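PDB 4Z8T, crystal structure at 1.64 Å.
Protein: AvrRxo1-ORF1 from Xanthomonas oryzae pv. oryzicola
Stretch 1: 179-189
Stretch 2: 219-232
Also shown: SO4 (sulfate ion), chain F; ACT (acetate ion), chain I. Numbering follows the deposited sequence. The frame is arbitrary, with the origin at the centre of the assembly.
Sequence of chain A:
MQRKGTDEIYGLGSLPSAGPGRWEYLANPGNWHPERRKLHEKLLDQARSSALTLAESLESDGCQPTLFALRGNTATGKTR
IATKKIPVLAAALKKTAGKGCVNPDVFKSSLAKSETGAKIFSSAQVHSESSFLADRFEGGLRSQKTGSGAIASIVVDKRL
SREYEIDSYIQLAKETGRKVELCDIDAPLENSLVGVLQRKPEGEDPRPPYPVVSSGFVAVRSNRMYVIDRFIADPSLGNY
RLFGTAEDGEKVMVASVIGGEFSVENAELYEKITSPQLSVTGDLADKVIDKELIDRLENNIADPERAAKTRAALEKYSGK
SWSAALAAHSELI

Stretch 1, residues 179-189: KVELCDIDAPL
Stretch 2 219-232: AVRSNRMYVIDRFI

The packing of a β-strand against a nearly antiparallel helix in AvrRxo1-ORF1 illustrates how one contact can be apolar at one end and ionic at the other, with two arginines clamped by two aspartates. Residues 179-185 form an extended strand, phi between -76° and -123° and psi between 107° and 156°, and the chain stays extended through Asp 186 and Ala 187. The opposing segment is helical at 219-222; Asn 223 leaves helical phi/psi (-104°/6°), and residues 224-232 are helical. The strand and this second helix run at 154° to each other, their axes 11.1 Å apart at closest approach. The register pairs Val 180 with Phe 231 (CA to CA 9.4 Å), Asp 184 with Arg 224 (CA to CA 8.4 Å) and Asp 186 with Arg 221 (CA to CA 8.2 Å).

Strand alternation turns Val 180, Leu 182 and Asp 184 toward the helical segment in their CA-to-CB direction, and the extended backbone carries the pattern on to Asp 186, whereas Glu 181 and Ile 185 point away. On the helix, Arg 224, Val 227 and Phe 231 recur at intervals of three and four and so share one side.

At the apolar end, Phe 231 (chi1 -69°, chi2 82°) brings CZ to 3.8 Å from Val 180 CG1 and also 3.8 Å from Leu 182 CB, while Val 180 O approaches the ring edge, 3.7 Å from Phe 231 CE2. Leu 182 (chi1 t, chi2 147°) places CD1 4.0 Å from Val 227 CG1, where the branched valine, also t, fills space close to the helix backbone.

At the ionic end, Asp 184 (chi1 t, chi2 3°) meets Arg 224 (t, t, m, chi4 145°) in a bidentate salt bridge: Arg 224 NE donates to Asp 184 OD2 at 2.8 Å and Arg 224 NH2 to Asp 184 OD1 at 2.9 Å. Arg 224 NH1 reaches Asp 186 OD1 at 2.8 Å, so one guanidinium bridges both carboxylates along its edge. A water accepts from Arg 224 NH2 at 3.3 Å and donates to Ile 185 O at 2.6 Å.

Asp 186 (chi1 t, chi2 87°) also receives Arg 221 NE on OD1 at 2.9 Å and Arg 221 NH2 on OD2 at 2.8 Å. Arg 221 leaves its backbone sideways, but chi1 m, chi2 -147°, chi3 t and chi4 164° bring its end nearer the strand; its NH2 also donates to sulfate O3 at 2.8 Å. All four charged residues are buried, where reciprocal pairing compensates their charges. The contact buries 449 Å², both sides summed.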

ATOM      1  N   LYS A 179     -29.961 -17.233 -15.441  1.00 17.44           N
ATOM      2  CA  LYS A 179     -28.548 -16.898 -15.626  1.00 20.27           C
ATOM      3  C   LYS A 179     -28.186 -15.904 -14.530  1.00 21.76           C
ATOM      4  O   LYS A 179     -29.064 -15.224 -14.011  1.00 22.70           O
ATOM      5  CB  LYS A 179     -28.335 -16.204 -16.972  1.00 21.46           C
ATOM      6  CG  LYS A 179     -28.472 -17.098 -18.176  1.00 25.88           C
ATOM      7  CD  LYS A 179     -27.289 -18.034 -18.276  1.00 27.83           C
ATOM      8  CE  LYS A 179     -27.331 -18.814 -19.574  1.00 31.62           C
ATOM      9  NZ  LYS A 179     -26.335 -19.923 -19.540  1.00 34.17           N
ATOM     10  N   VAL A 180     -26.907 -15.830 -14.170  1.00 17.51           N
ATOM     11  CA  VAL A 180     -26.435 -14.773 -13.285  1.00 19.48           C
ATOM     12  C   VAL A 180     -25.646 -13.761 -14.099  1.00 18.44           C
ATOM     13  O   VAL A 180     -24.620 -14.101 -14.688  1.00 19.55           O
ATOM     14  CB  VAL A 180     -25.543 -15.320 -12.154  1.00 18.95           C
ATOM     15  CG1 VAL A 180     -25.032 -14.171 -11.292  1.00 18.43           C
ATOM     16  CG2 VAL A 180     -26.322 -16.297 -11.302  1.00 18.81           C
ATOM     17  N   GLU A 181     -26.123 -12.521 -14.142  1.00 17.42           N
ATOM     18  CA  GLU A 181     -25.387 -11.450 -14.789  1.00 18.04           C
ATOM     19  C   GLU A 181     -24.876 -10.572 -13.660  1.00 19.56           C
ATOM     20  O   GLU A 181     -25.647  -9.873 -13.015  1.00 18.55           O
ATOM     21  CB  GLU A 181     -26.305 -10.652 -15.717  1.00 20.70           C
ATOM     22  CG  GLU A 181     -25.586  -9.634 -16.571  1.00 29.98           C
ATOM     23  CD  GLU A 181     -24.749 -10.267 -17.686  1.00 26.75           C
ATOM     24  OE1 GLU A 181     -24.973 -11.462 -18.045  1.00 31.41           O
ATOM     25  OE2 GLU A 181     -23.866  -9.551 -18.222  1.00 37.01           O
ATOM     26  N   LEU A 182     -23.575 -10.630 -13.402  1.00 17.97           N
ATOM     27  CA  LEU A 182     -23.025  -9.983 -12.221  1.00 17.92           C
ATOM     28  C   LEU A 182     -22.111  -8.842 -12.615  1.00 18.50           C
ATOM     29  O   LEU A 182     -21.154  -9.021 -13.385  1.00 18.12           O
ATOM     30  CB  LEU A 182     -22.274 -10.999 -11.357  1.00 17.47           C
ATOM     31  CG  LEU A 182     -21.969 -10.502  -9.935  1.00 20.91           C
ATOM     32  CD1 LEU A 182     -22.001 -11.661  -8.956  1.00 19.71           C
ATOM     33  CD2 LEU A 182     -20.632  -9.765  -9.841  1.00 17.37           C
ATOM     34  N   CYS A 183     -22.413  -7.657 -12.090  1.00 16.21           N
ATOM     35  CA  CYS A 183     -21.510  -6.522 -12.192  1.00 16.96           C
ATOM     36  C   CYS A 183     -20.998  -6.259 -10.802  1.00 13.67           C
ATOM     37  O   CYS A 183     -21.773  -6.188  -9.852  1.00 16.46           O
ATOM     38  CB  CYS A 183     -22.238  -5.270 -12.698  1.00 20.10           C
ATOM     39  SG  CYS A 183     -22.393  -5.222 -14.495  1.00 25.73           S
ATOM     40  N   ASP A 184     -19.682  -6.149 -10.688  1.00 15.25           N
ATOM     41  CA  ASP A 184     -18.999  -5.988  -9.414  1.00 14.66           C
ATOM     42  C   ASP A 184     -18.303  -4.631  -9.501  1.00 15.27           C
ATOM     43  O   ASP A 184     -17.550  -4.374 -10.435  1.00 17.07           O
ATOM     44  CB  ASP A 184     -17.986  -7.128  -9.294  1.00 16.26           C
ATOM     45  CG  ASP A 184     -17.358  -7.233  -7.926  1.00 16.48           C
ATOM     46  OD1 ASP A 184     -17.722  -6.460  -7.013  1.00 17.19           O
ATOM     47  OD2 ASP A 184     -16.482  -8.110  -7.770  1.00 17.68           O
ATOM     48  N   ILE A 185     -18.602  -3.751  -8.548  1.00 15.14           N
ATOM     49  CA  ILE A 185     -18.209  -2.349  -8.646  1.00 14.95           C
ATOM     50  C   ILE A 185     -17.366  -1.982  -7.435  1.00 14.41           C
ATOM     51  O   ILE A 185     -17.793  -2.162  -6.293  1.00 17.58           O
ATOM     52  CB  ILE A 185     -19.458  -1.435  -8.685  1.00 15.70           C
ATOM     53  CG1 ILE A 185     -20.333  -1.768  -9.915  1.00 19.14           C
ATOM     54  CG2 ILE A 185     -19.018   0.029  -8.753  1.00 19.50           C
ATOM     55  CD1 ILE A 185     -21.609  -2.542  -9.600  1.00 19.51           C
ATOM     56  N   ASP A 186     -16.159  -1.484  -7.691  1.00 14.38           N
ATOM     57  CA  ASP A 186     -15.224  -1.136  -6.622  1.00 13.90           C
ATOM     58  C   ASP A 186     -14.847   0.335  -6.654  1.00 15.10           C
ATOM     59  O   ASP A 186     -14.697   0.921  -7.730  1.00 15.26           O
ATOM     60  CB  ASP A 186     -13.928  -1.931  -6.765  1.00 14.68           C
ATOM     61  CG  ASP A 186     -12.989  -1.697  -5.611  1.00 14.85           C
ATOM     62  OD1 ASP A 186     -13.128  -2.421  -4.598  1.00 16.48           O
ATOM     63  OD2 ASP A 186     -12.131  -0.783  -5.684  1.00 16.55           O
ATOM     64  N   ALA A 187     -14.693   0.915  -5.466  1.00 14.50           N
ATOM     65  CA  ALA A 187     -14.071   2.223  -5.315  1.00 14.51           C
ATOM     66  C   ALA A 187     -13.194   2.192  -4.077  1.00 15.60           C
ATOM     67  O   ALA A 187     -13.422   1.391  -3.171  1.00 15.89           O
ATOM     68  CB  ALA A 187     -15.135   3.303  -5.179  1.00 17.52           C
ATOM     69  N   PRO A 188     -12.189   3.070  -4.022  1.00 15.81           N
ATOM     70  CA  PRO A 188     -11.369   3.169  -2.814  1.00 18.05           C
ATOM     71  C   PRO A 188     -12.247   3.474  -1.610  1.00 16.36           C
ATOM     72  O   PRO A 188     -13.300   4.104  -1.767  1.00 16.42           O
ATOM     73  CB  PRO A 188     -10.456   4.367  -3.110  1.00 21.04           C
ATOM     74  CG  PRO A 188     -10.374   4.424  -4.594  1.00 22.84           C
ATOM     75  CD  PRO A 188     -11.696   3.927  -5.117  1.00 16.98           C
ATOM     76  N   LEU A 189     -11.821   3.028  -0.434  1.00 16.03           N
ATOM     77  CA  LEU A 189     -12.612   3.215   0.774  1.00 14.23           C
ATOM     78  C   LEU A 189     -12.960   4.673   1.001  1.00 15.11           C
ATOM     79  O   LEU A 189     -14.087   4.988   1.360  1.00 15.16           O
ATOM     80  CB  LEU A 189     -11.872   2.654   1.981  1.00 15.02           C
ATOM     81  CG  LEU A 189     -12.505   2.848   3.361  1.00 16.67           C
ATOM     82  CD1 LEU A 189     -13.933   2.335   3.412  1.00 16.59           C
ATOM     83  CD2 LEU A 189     -11.656   2.116   4.397  1.00 20.30           C
ATOM     84  N   ALA A 219     -14.463  -6.914   3.235  1.00 16.35           N
ATOM     85  CA  ALA A 219     -15.153  -8.126   2.808  1.00 18.09           C
ATOM     86  C   ALA A 219     -15.284  -8.207   1.291  1.00 17.75           C
ATOM     87  O   ALA A 219     -15.043  -9.259   0.695  1.00 19.68           O
ATOM     88  CB  ALA A 219     -16.501  -8.210   3.447  1.00 16.78           C
ATOM     89  N   VAL A 220     -15.675  -7.104   0.660  1.00 15.52           N
ATOM     90  CA  VAL A 220     -15.904  -7.144  -0.778  1.00 16.13           C
ATOM     91  C   VAL A 220     -14.607  -7.387  -1.546  1.00 16.61           C
ATOM     92  O   VAL A 220     -14.589  -8.129  -2.527  1.00 16.80           O
ATOM     93  CB  VAL A 220     -16.666  -5.882  -1.289  1.00 18.07           C
ATOM     94  CG1 VAL A 220     -15.740  -4.714  -1.438  1.00 20.98           C
ATOM     95  CG2 VAL A 220     -17.375  -6.190  -2.610  1.00 21.67           C
ATOM     96  N   ARG A 221     -13.509  -6.808  -1.077  1.00 16.15           N
ATOM     97  CA  ARG A 221     -12.246  -7.017  -1.743  1.00 15.68           C
ATOM     98  C   ARG A 221     -11.681  -8.413  -1.474  1.00 17.43           C
ATOM     99  O   ARG A 221     -11.210  -9.073  -2.393  1.00 17.21           O
ATOM    100  CB  ARG A 221     -11.246  -5.922  -1.356  1.00 18.28           C
ATOM    101  CG  ARG A 221     -11.602  -4.597  -2.015  1.00 19.48           C
ATOM    102  CD  ARG A 221     -10.376  -3.837  -2.307  1.00 18.69           C
ATOM    103  NE  ARG A 221     -10.634  -2.591  -3.035  1.00 15.56           N
ATOM    104  CZ  ARG A 221      -9.745  -1.618  -3.132  1.00 16.73           C
ATOM    105  NH1 ARG A 221      -8.552  -1.756  -2.561  1.00 19.72           N
ATOM    106  NH2 ARG A 221     -10.054  -0.510  -3.791  1.00 17.28           N
ATOM    107  N   SER A 222     -11.737  -8.852  -0.222  1.00 16.63           N
ATOM    108  CA  SER A 222     -11.123 -10.133   0.155  1.00 18.16           C
ATOM    109  C   SER A 222     -11.764 -11.332  -0.534  1.00 20.24           C
ATOM    110  O   SER A 222     -11.101 -12.354  -0.773  1.00 19.82           O
ATOM    111  CB  SER A 222     -11.166 -10.334   1.676  1.00 21.25           C
ATOM    112  OG  SER A 222     -10.353  -9.368   2.324  1.00 26.10           O
ATOM    113  N   ASN A 223     -13.050 -11.218  -0.848  1.00 16.88           N
ATOM    114  CA  ASN A 223     -13.785 -12.322  -1.449  1.00 16.85           C
ATOM    115  C   ASN A 223     -14.048 -12.172  -2.935  1.00 16.37           C
ATOM    116  O   ASN A 223     -14.731 -12.995  -3.530  1.00 16.92           O
ATOM    117  CB  ASN A 223     -15.098 -12.536  -0.704  1.00 20.16           C
ATOM    118  CG  ASN A 223     -14.873 -13.041   0.691  1.00 28.14           C
ATOM    119  OD1 ASN A 223     -14.372 -14.152   0.873  1.00 31.93           O
ATOM    120  ND2 ASN A 223     -15.231 -12.240   1.687  1.00 23.46           N
ATOM    121  N   ARG A 224     -13.487 -11.130  -3.541  1.00 15.51           N
ATOM    122  CA  ARG A 224     -13.721 -10.848  -4.951  1.00 14.94           C
ATOM    123  C   ARG A 224     -13.251 -11.959  -5.893  1.00 15.45           C
ATOM    124  O   ARG A 224     -13.965 -12.330  -6.828  1.00 16.17           O
ATOM    125  CB  ARG A 224     -13.035  -9.520  -5.302  1.00 14.67           C
ATOM    126  CG  ARG A 224     -13.164  -9.087  -6.750  1.00 15.41           C
ATOM    127  CD  ARG A 224     -12.996  -7.588  -6.819  1.00 14.64           C
ATOM    128  NE  ARG A 224     -14.247  -6.893  -6.508  1.00 14.88           N
ATOM    129  CZ  ARG A 224     -14.336  -5.731  -5.858  1.00 15.64           C
ATOM    130  NH1 ARG A 224     -13.245  -5.138  -5.405  1.00 15.73           N
ATOM    131  NH2 ARG A 224     -15.533  -5.170  -5.671  1.00 16.16           N
HETATM  132  N   MSE A 225     -12.058 -12.493  -5.655  1.00 16.07           N
HETATM  133  CA  MSE A 225     -11.526 -13.482  -6.582  1.00 15.84           C
HETATM  134  C   MSE A 225     -12.286 -14.807  -6.491  1.00 15.38           C
HETATM  135  O   MSE A 225     -12.358 -15.552  -7.475  1.00 15.53           O
HETATM  136  CB  MSE A 225     -10.018 -13.653  -6.407  1.00 18.35           C
HETATM  137  CG  MSE A 225      -9.282 -12.397  -6.828  1.00 17.39           C
HETATM  138 SE   MSE A 225      -7.347 -12.589  -6.718  1.00 23.74          SE
HETATM  139  CE  MSE A 225      -7.054 -13.230  -8.495  1.00 21.99           C
ATOM    140  N   TYR A 226     -12.876 -15.081  -5.331  1.00 15.29           N
ATOM    141  CA  TYR A 226     -13.743 -16.253  -5.197  1.00 18.70           C
ATOM    142  C   TYR A 226     -14.937 -16.139  -6.132  1.00 16.61           C
ATOM    143  O   TYR A 226     -15.343 -17.117  -6.777  1.00 17.41           O
ATOM    144  CB  TYR A 226     -14.233 -16.422  -3.755  1.00 18.76           C
ATOM    145  CG  TYR A 226     -15.229 -17.547  -3.599  1.00 18.96           C
ATOM    146  CD1 TYR A 226     -16.596 -17.329  -3.770  1.00 19.14           C
ATOM    147  CD2 TYR A 226     -14.805 -18.831  -3.297  1.00 22.54           C
ATOM    148  CE1 TYR A 226     -17.512 -18.365  -3.641  1.00 23.58           C
ATOM    149  CE2 TYR A 226     -15.717 -19.865  -3.160  1.00 24.62           C
ATOM    150  CZ  TYR A 226     -17.060 -19.628  -3.334  1.00 24.40           C
ATOM    151  OH  TYR A 226     -17.958 -20.668  -3.199  1.00 25.64           O
ATOM    152  N   VAL A 227     -15.516 -14.942  -6.211  1.00 14.82           N
ATOM    153  CA  VAL A 227     -16.630 -14.737  -7.123  1.00 16.07           C
ATOM    154  C   VAL A 227     -16.194 -14.955  -8.571  1.00 17.03           C
ATOM    155  O   VAL A 227     -16.870 -15.631  -9.331  1.00 16.04           O
ATOM    156  CB  VAL A 227     -17.236 -13.319  -6.952  1.00 15.08           C
ATOM    157  CG1 VAL A 227     -18.410 -13.128  -7.912  1.00 18.01           C
ATOM    158  CG2 VAL A 227     -17.677 -13.122  -5.516  1.00 17.43           C
ATOM    159  N   ILE A 228     -15.051 -14.388  -8.945  1.00 14.25           N
ATOM    160  CA  ILE A 228     -14.559 -14.506 -10.298  1.00 14.15           C
ATOM    161  C   ILE A 228     -14.327 -15.978 -10.638  1.00 15.79           C
ATOM    162  O   ILE A 228     -14.670 -16.419 -11.734  1.00 17.02           O
ATOM    163  CB  ILE A 228     -13.275 -13.697 -10.459  1.00 16.11           C
ATOM    164  CG1 ILE A 228     -13.627 -12.224 -10.241  1.00 16.25           C
ATOM    165  CG2 ILE A 228     -12.651 -13.935 -11.827  1.00 16.63           C
ATOM    166  CD1 ILE A 228     -12.447 -11.273 -10.301  1.00 17.28           C
ATOM    167  N   ASP A 229     -13.784 -16.720  -9.677  1.00 17.18           N
ATOM    168  CA  ASP A 229     -13.510 -18.158  -9.868  1.00 15.23           C
ATOM    169  C   ASP A 229     -14.770 -18.915 -10.220  1.00 17.52           C
ATOM    170  O   ASP A 229     -14.726 -19.867 -10.995  1.00 19.23           O
ATOM    171  CB  ASP A 229     -12.908 -18.786  -8.597  1.00 19.04           C
ATOM    172  CG  ASP A 229     -11.400 -18.672  -8.531  1.00 19.71           C
ATOM    173  OD1 ASP A 229     -10.766 -18.340  -9.548  1.00 20.39           O
ATOM    174  OD2 ASP A 229     -10.850 -18.944  -7.447  1.00 23.97           O
ATOM    175  N   ARG A 230     -15.902 -18.521  -9.652  1.00 17.05           N
ATOM    176  CA  ARG A 230     -17.141 -19.215  -9.986  1.00 16.17           C
ATOM    177  C   ARG A 230     -17.501 -19.074 -11.453  1.00 18.28           C
ATOM    178  O   ARG A 230     -18.022 -20.018 -12.057  1.00 18.85           O
ATOM    179  CB  ARG A 230     -18.308 -18.746  -9.103  1.00 18.41           C
ATOM    180  CG  ARG A 230     -18.052 -18.861  -7.606  1.00 18.69           C
ATOM    181  CD  ARG A 230     -18.117 -20.289  -7.052  1.00 22.50           C
ATOM    182  NE  ARG A 230     -17.038 -21.166  -7.519  1.00 28.72           N
ATOM    183  CZ  ARG A 230     -15.767 -21.117  -7.110  1.00 26.98           C
ATOM    184  NH1 ARG A 230     -14.884 -21.984  -7.597  1.00 28.57           N
ATOM    185  NH2 ARG A 230     -15.356 -20.211  -6.229  1.00 26.54           N
ATOM    186  N   PHE A 231     -17.241 -17.895 -12.034  1.00 16.15           N
ATOM    187  CA  PHE A 231     -17.532 -17.679 -13.436  1.00 16.12           C
ATOM    188  C   PHE A 231     -16.479 -18.281 -14.351  1.00 17.84           C
ATOM    189  O   PHE A 231     -16.803 -18.762 -15.443  1.00 19.51           O
ATOM    190  CB  PHE A 231     -17.727 -16.188 -13.737  1.00 16.84           C
ATOM    191  CG  PHE A 231     -18.992 -15.629 -13.137  1.00 14.29           C
ATOM    192  CD1 PHE A 231     -19.032 -15.249 -11.816  1.00 16.64           C
ATOM    193  CD2 PHE A 231     -20.148 -15.510 -13.903  1.00 15.78           C
ATOM    194  CE1 PHE A 231     -20.198 -14.741 -11.262  1.00 17.25           C
ATOM    195  CE2 PHE A 231     -21.327 -15.013 -13.348  1.00 16.67           C
ATOM    196  CZ  PHE A 231     -21.342 -14.625 -12.026  1.00 17.41           C
ATOM    197  N   ILE A 232     -15.225 -18.264 -13.915  1.00 17.71           N
ATOM    198  CA  ILE A 232     -14.173 -18.919 -14.688  1.00 17.83           C
ATOM    199  C   ILE A 232     -14.468 -20.414 -14.763  1.00 20.28           C
ATOM    200  O   ILE A 232     -14.274 -21.037 -15.807  1.00 22.26           O
ATOM    201  CB  ILE A 232     -12.786 -18.688 -14.061  1.00 18.89           C
ATOM    202  CG1 ILE A 232     -12.387 -17.215 -14.210  1.00 16.72           C
ATOM    203  CG2 ILE A 232     -11.731 -19.573 -14.729  1.00 19.90           C
ATOM    204  CD1 ILE A 232     -11.063 -16.869 -13.562  1.00 18.84           C
TER
HETATM  205  S   SO4 F 504      -7.323   1.811  -3.198  1.00 43.96           S
HETATM  206  O1  SO4 F 504      -6.566   3.025  -3.498  1.00 42.35           O
HETATM  207  O2  SO4 F 504      -6.436   0.658  -3.119  1.00 38.88           O
HETATM  208  O3  SO4 F 504      -8.307   1.581  -4.248  1.00 36.75           O
HETATM  209  O4  SO4 F 504      -8.010   1.968  -1.914  1.00 45.57           O
HETATM  210  C   ACT I 507     -28.050 -21.514 -16.714  1.00 37.45           C
HETATM  211  O   ACT I 507     -27.559 -21.422 -17.858  1.00 40.26           O
HETATM  212  OXT ACT I 507     -29.254 -21.164 -16.612  1.00 41.06           O
HETATM  213  CH3 ACT I 507     -27.239 -22.023 -15.555  1.00 35.01           C
HETATM  214  O   HOH W   1     -16.958  -2.817  -3.932  1.00 16.93           O